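Local coordinates for NS3-like protein (Alongshan virus, PDB 6M40) that probably unwinds RNA with energy from hydrolysing ATP and other nucleoside triphosphates, as the NS3-like helicase part of a longer viral protein, at residues Glu332-Cys336 with Glu375-Met381. Sequence-based numbering, arbitrary orientation.
Sequences EANMC and ETLTEAM
L377 is the apolar centre of the contact, with 85 Å² of its surface buried by segment 332-336: with CG anti to its backbone N, it sets CD2 against both C336, whose SG lies 3.5 Å from that methyl, and M335, whose CB lies 3.8 Å from it. The M335 chain bends at its selenium, about the CG-SE bond, and its terminal CE reaches over to the SE of M381, so two selenomethionines prolong the apolar strip by one helical turn beyond L377. Outward from this patch, E332 extends its carboxylate toward the first turn of helix 377-383. E332 OE2 accepts a hydrogen bond from L377 N at 3.1 Å; the bond is bent (137° at the hydrogen), and the donor stands 54° out of the carboxylate plane. The same OE2 forms a salt bridge with R411, which probably favours the charged carboxylate. Next to it T376 is the N-cap, its OG1 accepting from E379 N at 3.1 Å, while W412 NE1 also bonds to that hydroxyl. The axes of the short segments, 11.4 Å apart at 49°, meet through side chains. W368 of helix 362-371 packs on both C336 and L377, and helix 123-136, which follows strand 111-116 of the parallel sheet, touches C336 through V127.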
loop_
_atom_site.group_PDB
_atom_site.type_symbol
_atom_site.label_atom_id
_atom_site.label_comp_id
_atom_site.label_asym_id
_atom_site.label_seq_id
_atom_site.Cartn_x
_atom_site.Cartn_y
_atom_site.Cartn_z
ATOM N N GLU A 332 -2.645 12.654 -6.167
ATOM C CA GLU A 332 -2.221 13.263 -4.907
ATOM C C GLU A 332 -0.710 13.162 -4.727
ATOM O O GLU A 332 -0.091 14.079 -4.179
ATOM C CB GLU A 332 -2.958 12.622 -3.727
ATOM C CG GLU A 332 -4.467 12.509 -3.957
ATOM C CD GLU A 332 -5.317 12.448 -2.699
ATOM O OE1 GLU A 332 -5.081 11.578 -1.842
ATOM O OE2 GLU A 332 -6.248 13.265 -2.587
ATOM N N ALA A 333 -0.094 12.082 -5.205
ATOM C CA ALA A 333 1.357 11.969 -5.098
ATOM C C ALA A 333 2.063 13.030 -5.940
ATOM O O ALA A 333 2.991 13.698 -5.463
ATOM C CB ALA A 333 1.812 10.565 -5.498
ATOM N N ASN A 334 1.631 13.209 -7.193
ATOM C CA ASN A 334 2.257 14.200 -8.064
ATOM C C ASN A 334 1.970 15.612 -7.571
ATOM O O ASN A 334 2.833 16.491 -7.651
ATOM C CB ASN A 334 1.770 14.032 -9.507
ATOM C CG ASN A 334 2.554 12.970 -10.287
ATOM O OD1 ASN A 334 3.751 12.774 -10.077
ATOM N ND2 ASN A 334 1.869 12.286 -11.203
HETATM N N MSE A 335 0.767 15.858 -7.062
HETATM C CA MSE A 335 0.443 17.170 -6.519
HETATM C C MSE A 335 1.445 17.547 -5.430
HETATM O O MSE A 335 1.969 18.654 -5.418
HETATM C CB MSE A 335 -0.983 17.192 -5.978
HETATM C CG MSE A 335 -2.043 17.315 -7.055
HETATM SE SE MSE A 335 -3.833 17.158 -6.278
HETATM C CE MSE A 335 -3.911 18.860 -5.260
ATOM N N CYS A 336 1.719 16.605 -4.525
ATOM C CA CYS A 336 2.700 16.844 -3.473
ATOM C C CYS A 336 4.100 16.983 -4.039
ATOM O O CYS A 336 4.873 17.830 -3.589
ATOM C CB CYS A 336 2.700 15.701 -2.456
ATOM S SG CYS A 336 1.124 15.345 -1.695
ATOM N N GLU A 375 -7.954 12.733 4.896
ATOM C CA GLU A 375 -7.560 11.638 4.014
ATOM C C GLU A 375 -7.200 12.152 2.625
ATOM O O GLU A 375 -6.236 11.677 2.015
ATOM C CB GLU A 375 -8.656 10.572 3.949
ATOM C CG GLU A 375 -9.841 10.866 3.038
ATOM C CD GLU A 375 -10.631 12.080 3.459
ATOM O OE1 GLU A 375 -10.231 12.735 4.437
ATOM O OE2 GLU A 375 -11.650 12.378 2.809
ATOM N N THR A 376 -7.924 13.152 2.130
ATOM C CA THR A 376 -7.720 13.676 0.786
ATOM C C THR A 376 -6.918 14.968 0.837
ATOM O O THR A 376 -7.208 15.855 1.643
ATOM C CB THR A 376 -9.060 13.934 0.098
ATOM O OG1 THR A 376 -9.775 14.958 0.808
ATOM C CG2 THR A 376 -9.894 12.668 0.049
ATOM N N LEU A 377 -5.906 15.068 -0.029
ATOM C CA LEU A 377 -5.199 16.331 -0.192
ATOM C C LEU A 377 -6.140 17.411 -0.700
ATOM O O LEU A 377 -6.000 18.581 -0.330
ATOM C CB LEU A 377 -4.019 16.141 -1.143
ATOM C CG LEU A 377 -3.135 17.324 -1.531
ATOM C CD1 LEU A 377 -2.636 18.084 -0.316
ATOM C CD2 LEU A 377 -1.960 16.815 -2.348
ATOM N N THR A 378 -7.112 17.036 -1.534
ATOM C CA THR A 378 -8.087 18.010 -2.004
ATOM C C THR A 378 -8.797 18.689 -0.834
ATOM O O THR A 378 -8.997 19.909 -0.845
ATOM C CB THR A 378 -9.101 17.340 -2.930
ATOM O OG1 THR A 378 -9.935 16.459 -2.170
ATOM C CG2 THR A 378 -8.396 16.544 -4.012
ATOM N N GLU A 379 -9.186 17.923 0.185
ATOM C CA GLU A 379 -9.873 18.535 1.317
ATOM C C GLU A 379 -8.906 19.307 2.209
ATOM O O GLU A 379 -9.308 20.286 2.848
ATOM C CB GLU A 379 -10.622 17.479 2.139
ATOM C CG GLU A 379 -11.445 18.079 3.284
ATOM C CD GLU A 379 -12.301 17.055 4.022
ATOM O OE1 GLU A 379 -12.108 15.832 3.821
ATOM O OE2 GLU A 379 -13.173 17.479 4.813
ATOM N N ALA A 380 -7.641 18.881 2.271
ATOM C CA ALA A 380 -6.652 19.639 3.029
ATOM C C ALA A 380 -6.531 21.064 2.511
ATOM O O ALA A 380 -6.209 21.982 3.276
ATOM C CB ALA A 380 -5.294 18.943 2.967
HETATM N N MSE A 381 -6.756 21.260 1.215
HETATM C CA MSE A 381 -6.683 22.576 0.591
HETATM C C MSE A 381 -7.866 23.432 1.039
HETATM O O MSE A 381 -7.800 24.668 1.027
HETATM C CB MSE A 381 -6.646 22.445 -0.940
HETATM C CG MSE A 381 -5.396 21.756 -1.439
HETATM SE SE MSE A 381 -5.456 21.278 -3.377
HETATM C CE MSE A 381 -5.751 23.075 -4.112
#